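Long-range contacts in putative metal binding protein (Coccidioides immitis, PDB 3CVG), which is a putative metal-binding protein of the periplasmic-binding-protein superfamily, seen here with a bound calcium ion, its natural ligand unknown: residues 21-29 and 73-81; 109-119 and 125-135. All coordinates share one frame; numbering follows the deposited sequence.

Interaction 1 (21-29 and 73-81)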
loop_
_atom_site.group_PDB
_atom_site.type_symbol
_atom_site.label_atom_id
_atom_site.label_comp_id
_atom_site.label_asym_id
_atom_site.label_seq_id
_atom_site.Cartn_x
_atom_site.Cartn_y
_atom_site.Cartn_z
ATOM N N GLN A 21 -7.383 -22.635 9.957
ATOM C CA GLN A 21 -6.258 -23.299 9.312
ATOM C C GLN A 21 -5.460 -22.406 8.366
ATOM O O GLN A 21 -4.770 -22.903 7.475
ATOM C CB GLN A 21 -6.745 -24.533 8.551
ATOM C CG GLN A 21 -7.372 -25.594 9.429
ATOM C CD GLN A 21 -7.696 -26.859 8.658
ATOM O OE1 GLN A 21 -8.419 -26.824 7.661
ATOM N NE2 GLN A 21 -7.162 -27.987 9.118
ATOM N N LEU A 22 -5.556 -21.093 8.560
ATOM C CA LEU A 22 -4.830 -20.135 7.730
ATOM C C LEU A 22 -4.877 -18.743 8.347
ATOM O O LEU A 22 -5.936 -18.117 8.422
ATOM C CB LEU A 22 -5.414 -20.094 6.308
ATOM C CG LEU A 22 -4.747 -19.121 5.317
ATOM C CD1 LEU A 22 -3.261 -19.418 5.223
ATOM C CD2 LEU A 22 -5.400 -19.238 3.948
ATOM N N ARG A 23 -3.714 -18.269 8.790
ATOM C CA ARG A 23 -3.590 -16.951 9.402
ATOM C C ARG A 23 -2.755 -16.059 8.486
ATOM O O ARG A 23 -1.625 -16.405 8.129
ATOM C CB ARG A 23 -2.918 -17.078 10.767
ATOM C CG ARG A 23 -3.672 -17.962 11.751
ATOM C CD ARG A 23 -2.758 -18.380 12.885
ATOM N NE ARG A 23 -1.655 -19.191 12.383
ATOM C CZ ARG A 23 -0.516 -19.398 13.035
ATOM N NH1 ARG A 23 -0.321 -18.850 14.227
ATOM N NH2 ARG A 23 0.435 -20.146 12.489
ATOM N N ILE A 24 -3.315 -14.910 8.116
ATOM C CA ILE A 24 -2.642 -13.977 7.220
ATOM C C ILE A 24 -2.388 -12.620 7.867
ATOM O O ILE A 24 -3.303 -12.004 8.416
ATOM C CB ILE A 24 -3.482 -13.722 5.946
ATOM C CG1 ILE A 24 -3.952 -15.045 5.344
ATOM C CG2 ILE A 24 -2.655 -12.962 4.923
ATOM C CD1 ILE A 24 -4.977 -14.875 4.234
ATOM N N GLY A 25 -1.144 -12.160 7.796
ATOM C CA GLY A 25 -0.800 -10.865 8.347
ATOM C C GLY A 25 -0.700 -9.875 7.203
ATOM O O GLY A 25 0.002 -10.120 6.220
ATOM N N ASN A 26 -1.408 -8.759 7.309
ATOM C CA ASN A 26 -1.379 -7.756 6.254
ATOM C C ASN A 26 -1.939 -6.443 6.759
ATOM O O ASN A 26 -2.531 -6.380 7.835
ATOM C CB ASN A 26 -2.199 -8.228 5.047
ATOM C CG ASN A 26 -2.264 -7.185 3.941
ATOM O OD1 ASN A 26 -1.235 -6.752 3.412
ATOM N ND2 ASN A 26 -3.475 -6.772 3.589
ATOM N N GLY A 27 -1.751 -5.391 5.974
ATOM C CA GLY A 27 -2.257 -4.094 6.372
ATOM C C GLY A 27 -3.352 -3.570 5.465
ATOM O O GLY A 27 -4.540 -3.737 5.748
ATOM N N GLY A 28 -2.943 -2.956 4.360
ATOM C CA GLY A 28 -3.879 -2.356 3.423
ATOM C C GLY A 28 -4.929 -3.197 2.720
ATOM O O GLY A 28 -6.081 -2.770 2.609
ATOM N N ALA A 29 -4.549 -4.373 2.231
ATOM C CA ALA A 29 -5.491 -5.230 1.521
ATOM C C ALA A 29 -6.607 -5.744 2.421
ATOM O O ALA A 29 -7.726 -5.951 1.970
ATOM C CB ALA A 29 -4.755 -6.394 0.882
ATOM N N GLY A 73 5.884 -17.197 14.281
ATOM C CA GLY A 73 4.782 -18.085 13.956
ATOM C C GLY A 73 3.390 -17.616 14.345
ATOM O O GLY A 73 2.502 -18.441 14.563
ATOM N N ILE A 74 3.183 -16.307 14.439
ATOM C CA ILE A 74 1.866 -15.787 14.793
ATOM C C ILE A 74 0.927 -15.935 13.599
ATOM O O ILE A 74 -0.276 -16.164 13.763
ATOM C CB ILE A 74 1.929 -14.308 15.205
ATOM C CG1 ILE A 74 2.881 -14.138 16.396
ATOM C CG2 ILE A 74 0.533 -13.810 15.555
ATOM C CD1 ILE A 74 2.504 -14.954 17.619
ATOM N N VAL A 75 1.486 -15.798 12.400
ATOM C CA VAL A 75 0.708 -15.950 11.174
ATOM C C VAL A 75 1.403 -16.969 10.277
ATOM O O VAL A 75 2.573 -17.293 10.488
ATOM C CB VAL A 75 0.567 -14.613 10.409
ATOM C CG1 VAL A 75 -0.170 -13.603 11.275
ATOM C CG2 VAL A 75 1.940 -14.090 10.006
ATOM N N ASP A 76 0.683 -17.475 9.284
ATOM C CA ASP A 76 1.233 -18.470 8.366
ATOM C C ASP A 76 1.775 -17.820 7.097
ATOM O O ASP A 76 2.781 -18.260 6.530
ATOM C CB ASP A 76 0.150 -19.483 8.001
ATOM C CG ASP A 76 -0.470 -20.123 9.217
ATOM O OD1 ASP A 76 0.252 -20.850 9.932
ATOM O OD2 ASP A 76 -1.672 -19.889 9.462
ATOM N N VAL A 77 1.091 -16.776 6.651
ATOM C CA VAL A 77 1.498 -16.053 5.460
ATOM C C VAL A 77 1.375 -14.565 5.710
ATOM O O VAL A 77 0.775 -14.137 6.696
ATOM C CB VAL A 77 0.627 -16.430 4.243
ATOM C CG1 VAL A 77 0.919 -17.859 3.820
ATOM C CG2 VAL A 77 -0.843 -16.270 4.584
ATOM N N GLY A 78 1.959 -13.777 4.816
ATOM C CA GLY A 78 1.888 -12.341 4.958
ATOM C C GLY A 78 1.975 -11.663 3.613
ATOM O O GLY A 78 2.812 -12.015 2.780
ATOM N N ILE A 79 1.088 -10.707 3.385
ATOM C CA ILE A 79 1.118 -9.961 2.142
ATOM C C ILE A 79 1.885 -8.706 2.526
ATOM O O ILE A 79 1.449 -7.920 3.372
ATOM C CB ILE A 79 -0.291 -9.612 1.645
ATOM C CG1 ILE A 79 -1.071 -10.901 1.373
ATOM C CG2 ILE A 79 -0.201 -8.778 0.367
ATOM C CD1 ILE A 79 -2.464 -10.679 0.826
ATOM N N THR A 80 3.046 -8.539 1.913
ATOM C CA THR A 80 3.904 -7.413 2.219
ATOM C C THR A 80 4.088 -6.445 1.056
ATOM O O THR A 80 3.746 -6.755 -0.090
ATOM C CB THR A 80 5.263 -7.935 2.702
ATOM O OG1 THR A 80 5.795 -8.851 1.735
ATOM C CG2 THR A 80 5.097 -8.677 4.017
ATOM N N TYR A 81 4.639 -5.274 1.364
ATOM C CA TYR A 81 4.857 -4.234 0.372
ATOM C C TYR A 81 6.297 -3.731 0.329
ATOM O O TYR A 81 6.531 -2.533 0.149
ATOM C CB TYR A 81 3.928 -3.062 0.666
ATOM C CG TYR A 81 2.477 -3.460 0.831
ATOM C CD1 TYR A 81 1.600 -3.432 -0.245
ATOM C CD2 TYR A 81 1.979 -3.849 2.080
ATOM C CE1 TYR A 81 0.257 -3.775 -0.089
ATOM C CE2 TYR A 81 0.641 -4.195 2.246
ATOM C CZ TYR A 81 -0.213 -4.152 1.161
ATOM O OH TYR A 81 -1.538 -4.460 1.329
#
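Arg23 reaches across to Asp76, and the two side chains meet nearly perpendicular. Their guanidinium and carboxylate planes stand 59° apart. Arg23 NE donates to Asp76 OD2 (3.0 Å) from above the carboxylate plane. Asp76 OD2 also takes the backbone N of Arg23 on its anti lone pair, at 2.7 Å. One carboxylate oxygen is thus gripped by both the backbone and the side chain of one residue. Arg23 NH2 meets Asp76 OD1 in the guanidinium plane and completes the salt bridge, though the place of OD1 is less sure. The arginine chain is bent at chi3 (-63°), which turns the guanidinium toward Gly73, and NH1 donates to Gly73 O. The CA of Val75 lies over one face of the group. Gly73 itself closes helix 63-71 in a Schellman motif.

Beyond this pair the backbones run parallel. Arg23 O accepts from both Asp76 N and Val77 N. Gly25 N donates to Val77 O at 3.0 Å, and Ile79 N to Gly25 O. Ile24 and Val77 project alongside one another from the same face, with Ile24 CG1 tight against Val77 CG2 (3.4 Å). Phe254 and Ala251 of helix 248-259 cover this face. At the far end Tyr81 OH accepts from Ala29 N (3.1 Å), tying the start of helix 28-32 to the residue just after strand 77-80. Parallel strands 20-26 and 77-80, with a glycine-rich turn into a helix after the first, fit the alpha/beta lobe of a periplasmic-binding-protein fold.

Interaction 2 (109-119 and 125-135)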
loop_
_atom_site.group_PDB
_atom_site.type_symbol
_atom_site.label_atom_id
_atom_site.label_comp_id
_atom_site.label_asym_id
_atom_site.label_seq_id
_atom_site.Cartn_x
_atom_site.Cartn_y
_atom_site.Cartn_z
ATOM N N LEU A 109 0.169 11.267 -6.077
ATOM C CA LEU A 109 0.498 12.559 -5.485
ATOM C C LEU A 109 -0.690 13.445 -5.816
ATOM O O LEU A 109 -1.036 13.620 -6.987
ATOM C CB LEU A 109 1.759 13.152 -6.106
ATOM C CG LEU A 109 2.100 14.562 -5.618
ATOM C CD1 LEU A 109 2.438 14.529 -4.118
ATOM C CD2 LEU A 109 3.261 15.113 -6.432
ATOM N N ILE A 110 -1.340 13.971 -4.787
ATOM C CA ILE A 110 -2.489 14.833 -5.002
ATOM C C ILE A 110 -2.230 16.169 -4.305
ATOM O O ILE A 110 -1.389 16.258 -3.408
ATOM C CB ILE A 110 -3.778 14.163 -4.468
ATOM C CG1 ILE A 110 -3.736 14.044 -2.941
ATOM C CG2 ILE A 110 -3.920 12.764 -5.067
ATOM C CD1 ILE A 110 -4.285 15.262 -2.214
ATOM N N GLY A 111 -2.938 17.210 -4.733
ATOM C CA GLY A 111 -2.758 18.522 -4.132
ATOM C C GLY A 111 -3.958 19.413 -4.400
ATOM O O GLY A 111 -4.885 19.012 -5.109
ATOM N N PRO A 112 -3.974 20.637 -3.851
ATOM C CA PRO A 112 -5.098 21.553 -4.059
ATOM C C PRO A 112 -5.214 22.088 -5.485
ATOM O O PRO A 112 -4.225 22.189 -6.208
ATOM C CB PRO A 112 -4.823 22.662 -3.046
ATOM C CG PRO A 112 -3.335 22.747 -3.056
ATOM C CD PRO A 112 -2.910 21.279 -3.054
ATOM N N PRO A 113 -6.440 22.431 -5.908
ATOM C CA PRO A 113 -6.696 22.966 -7.247
ATOM C C PRO A 113 -5.872 24.225 -7.535
ATOM O O PRO A 113 -5.510 24.482 -8.675
ATOM C CB PRO A 113 -8.196 23.255 -7.221
ATOM C CG PRO A 113 -8.717 22.184 -6.324
ATOM C CD PRO A 113 -7.705 22.160 -5.201
ATOM N N SER A 114 -5.570 25.002 -6.500
ATOM C CA SER A 114 -4.789 26.228 -6.676
ATOM C C SER A 114 -3.367 25.950 -7.150
ATOM O O SER A 114 -2.711 26.828 -7.706
ATOM C CB SER A 114 -4.754 27.034 -5.373
ATOM O OG SER A 114 -4.330 26.231 -4.284
ATOM N N ASN A 115 -2.888 24.731 -6.907
ATOM C CA ASN A 115 -1.561 24.320 -7.342
ATOM C C ASN A 115 -0.484 25.387 -7.110
ATOM O O ASN A 115 0.155 25.856 -8.052
ATOM C CB ASN A 115 -1.634 23.936 -8.831
ATOM C CG ASN A 115 -0.394 23.216 -9.323
ATOM O OD1 ASN A 115 0.386 22.677 -8.534
ATOM N ND2 ASN A 115 -0.218 23.182 -10.643
ATOM N N PRO A 116 -0.265 25.784 -5.845
ATOM C CA PRO A 116 0.754 26.798 -5.562
ATOM C C PRO A 116 2.173 26.408 -5.981
ATOM O O PRO A 116 2.996 27.283 -6.285
ATOM C CB PRO A 116 0.606 27.027 -4.053
ATOM C CG PRO A 116 0.035 25.716 -3.553
ATOM C CD PRO A 116 -0.986 25.405 -4.618
ATOM N N ALA A 117 2.457 25.106 -6.015
ATOM C CA ALA A 117 3.773 24.626 -6.418
ATOM C C ALA A 117 3.898 24.653 -7.943
ATOM O O ALA A 117 4.972 24.401 -8.494
ATOM C CB ALA A 117 3.997 23.215 -5.905
ATOM N N LYS A 118 2.788 24.948 -8.611
ATOM C CA LYS A 118 2.759 25.022 -10.071
ATOM C C LYS A 118 3.283 23.754 -10.749
ATOM O O LYS A 118 4.069 23.811 -11.696
ATOM C CB LYS A 118 3.541 26.259 -10.527
ATOM C CG LYS A 118 2.953 27.531 -9.942
ATOM C CD LYS A 118 3.797 28.772 -10.193
ATOM C CE LYS A 118 3.140 29.987 -9.534
ATOM N NZ LYS A 118 2.788 29.746 -8.090
ATOM N N LEU A 119 2.819 22.609 -10.257
ATOM C CA LEU A 119 3.206 21.310 -10.790
ATOM C C LEU A 119 2.583 21.057 -12.159
ATOM O O LEU A 119 1.407 21.348 -12.375
ATOM C CB LEU A 119 2.771 20.197 -9.833
ATOM C CG LEU A 119 3.339 20.226 -8.413
ATOM C CD1 LEU A 119 2.992 18.923 -7.710
ATOM C CD2 LEU A 119 4.853 20.413 -8.471
ATOM N N ILE A 125 7.911 12.428 -11.314
ATOM C CA ILE A 125 7.567 12.580 -9.904
ATOM C C ILE A 125 8.692 13.250 -9.103
ATOM O O ILE A 125 8.427 14.076 -8.226
ATOM C CB ILE A 125 7.183 11.201 -9.266
ATOM C CG1 ILE A 125 6.726 11.394 -7.817
ATOM C CG2 ILE A 125 8.354 10.243 -9.319
ATOM C CD1 ILE A 125 5.490 12.261 -7.674
ATOM N N ALA A 126 9.939 12.912 -9.419
ATOM C CA ALA A 126 11.078 13.496 -8.716
ATOM C C ALA A 126 11.135 15.006 -8.935
ATOM O O ALA A 126 11.387 15.763 -7.999
ATOM C CB ALA A 126 12.374 12.846 -9.172
ATOM N N ASP A 127 10.881 15.448 -10.162
ATOM C CA ASP A 127 10.907 16.871 -10.450
ATOM C C ASP A 127 9.738 17.583 -9.769
ATOM O O ASP A 127 9.816 18.777 -9.485
ATOM C CB ASP A 127 10.894 17.106 -11.963
ATOM C CG ASP A 127 12.109 16.494 -12.653
ATOM O OD1 ASP A 127 13.232 16.654 -12.121
ATOM O OD2 ASP A 127 11.956 15.856 -13.721
HETATM N N MSE A 128 8.654 16.857 -9.509
HETATM C CA MSE A 128 7.509 17.458 -8.831
HETATM C C MSE A 128 7.913 17.722 -7.389
HETATM O O MSE A 128 7.613 18.774 -6.836
HETATM C CB MSE A 128 6.285 16.531 -8.874
HETATM C CG MSE A 128 5.526 16.603 -10.191
HETATM SE SE MSE A 128 4.022 15.423 -10.263
HETATM C CE MSE A 128 4.849 13.989 -11.239
ATOM N N PHE A 129 8.610 16.758 -6.792
ATOM C CA PHE A 129 9.072 16.908 -5.420
ATOM C C PHE A 129 10.079 18.049 -5.328
ATOM O O PHE A 129 10.046 18.828 -4.383
ATOM C CB PHE A 129 9.680 15.593 -4.914
ATOM C CG PHE A 129 8.668 14.683 -4.276
ATOM C CD1 PHE A 129 7.670 14.083 -5.043
ATOM C CD2 PHE A 129 8.655 14.498 -2.893
ATOM C CE1 PHE A 129 6.670 13.316 -4.443
ATOM C CE2 PHE A 129 7.653 13.734 -2.285
ATOM C CZ PHE A 129 6.664 13.147 -3.061
ATOM N N SER A 130 10.958 18.161 -6.319
ATOM C CA SER A 130 11.939 19.243 -6.339
ATOM C C SER A 130 11.221 20.595 -6.389
ATOM O O SER A 130 11.600 21.548 -5.700
ATOM C CB SER A 130 12.854 19.107 -7.559
ATOM O OG SER A 130 13.658 20.268 -7.724
ATOM N N LYS A 131 10.177 20.666 -7.208
ATOM C CA LYS A 131 9.395 21.888 -7.366
ATOM C C LYS A 131 8.660 22.269 -6.076
ATOM O O LYS A 131 8.648 23.438 -5.683
ATOM C CB LYS A 131 8.385 21.710 -8.507
ATOM C CG LYS A 131 8.115 22.974 -9.304
ATOM C CD LYS A 131 7.402 22.636 -10.609
ATOM C CE LYS A 131 7.256 23.848 -11.513
ATOM N NZ LYS A 131 6.731 23.461 -12.856
HETATM N N MSE A 132 8.032 21.293 -5.425
HETATM C CA MSE A 132 7.330 21.569 -4.177
HETATM C C MSE A 132 8.305 22.110 -3.136
HETATM O O MSE A 132 8.018 23.102 -2.466
HETATM C CB MSE A 132 6.653 20.301 -3.633
HETATM C CG MSE A 132 5.313 19.949 -4.302
HETATM SE SE MSE A 132 4.418 18.385 -3.530
HETATM C CE MSE A 132 4.399 18.948 -1.684
ATOM N N HIS A 133 9.455 21.459 -3.008
ATOM C CA HIS A 133 10.464 21.880 -2.042
ATOM C C HIS A 133 10.849 23.349 -2.200
ATOM O O HIS A 133 10.770 24.117 -1.243
ATOM C CB HIS A 133 11.725 21.010 -2.156
ATOM C CG HIS A 133 12.898 21.543 -1.394
ATOM N ND1 HIS A 133 13.747 22.501 -1.908
ATOM C CD2 HIS A 133 13.351 21.275 -0.144
ATOM C CE1 HIS A 133 14.671 22.797 -1.010
ATOM N NE2 HIS A 133 14.453 22.069 0.068
ATOM N N ASP A 134 11.250 23.733 -3.408
ATOM C CA ASP A 134 11.664 25.108 -3.667
ATOM C C ASP A 134 10.529 26.105 -3.428
ATOM O O ASP A 134 10.743 27.181 -2.857
ATOM C CB ASP A 134 12.196 25.234 -5.099
ATOM C CG ASP A 134 13.365 24.299 -5.372
ATOM O OD1 ASP A 134 13.954 23.759 -4.405
ATOM O OD2 ASP A 134 13.707 24.107 -6.557
ATOM N N ALA A 135 9.321 25.749 -3.852
ATOM C CA ALA A 135 8.171 26.630 -3.660
ATOM C C ALA A 135 7.817 26.715 -2.177
ATOM O O ALA A 135 7.384 27.754 -1.692
ATOM C CB ALA A 135 6.972 26.120 -4.454
#
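Leu109, near the end of strand 100-111, packs against helix 125-138 in a strand-loop-helix unit of the periplasmic-binding-protein-like fold. The tight part is apolar. With chi1 at 175°, Leu109 carries CG away from its own backbone N, and CD2 comes to rest against the side chains of the helix. Leu109 CD2 meets Ile125 CD1 at 3.8 Å and the selenium of selenomethionine Met128 at 3.9 Å. Leu109 and Met128 run past one another head to tail. The other branch, CD1, is a looser neighbour of Met132 SE. Ile125 CD1 also lies at the edge of the Phe129 ring, in its plane. Trp164 of helix 155-166 packs edge-to-face with Phe129.

The loop after the strand returns along the helix, meeting it from Met128 to Ala135. Ala117 CB touches Met132 CG at 3.9 Å, while Ala135 CB approaches Ala117 CA. Leu119 sends CD2 over the helix backbone, 3.6 Å from Met128 O. Tyr200 and Tyr222 also touch Leu119. Asn115 holds this part of the loop in shape: its OD1 accepts from Leu119 N, and its ND2 donates to Leu119 O in the carbonyl plane, on a lone pair.

The solvent side is looser and polar. Lys118 is exposed, and the end of its side chain leads away from the helix. Lys131 is only partly exposed. Its aliphatic chain, extended beyond CG, runs past Ala117 O, with Lys131 CG 3.5 Å from that oxygen. At the end of the chain Lys131 NZ donates to Lys118 O at 2.9 Å, tilted 27° from the carbonyl plane.

Both segments of interaction 1 come before those of interaction 2 in the chain, and the two flank the middle of the molecule. Their centres are 36 Å apart and their nearest atoms about 16 Å apart, and they do not touch. All four segments fall within one PBP superfamily range. Strand 234-241 joins the two regions: it pairs antiparallel with strand 77-80 of interaction 1 and with strand 100-111, whose end belongs to interaction 2. The arrangement is consistent with two lobes linked by long strands. The Gly28 end of interaction 1 lies near a bound calcium ion. Interaction 2 is structural packing in what is probably the other lobe.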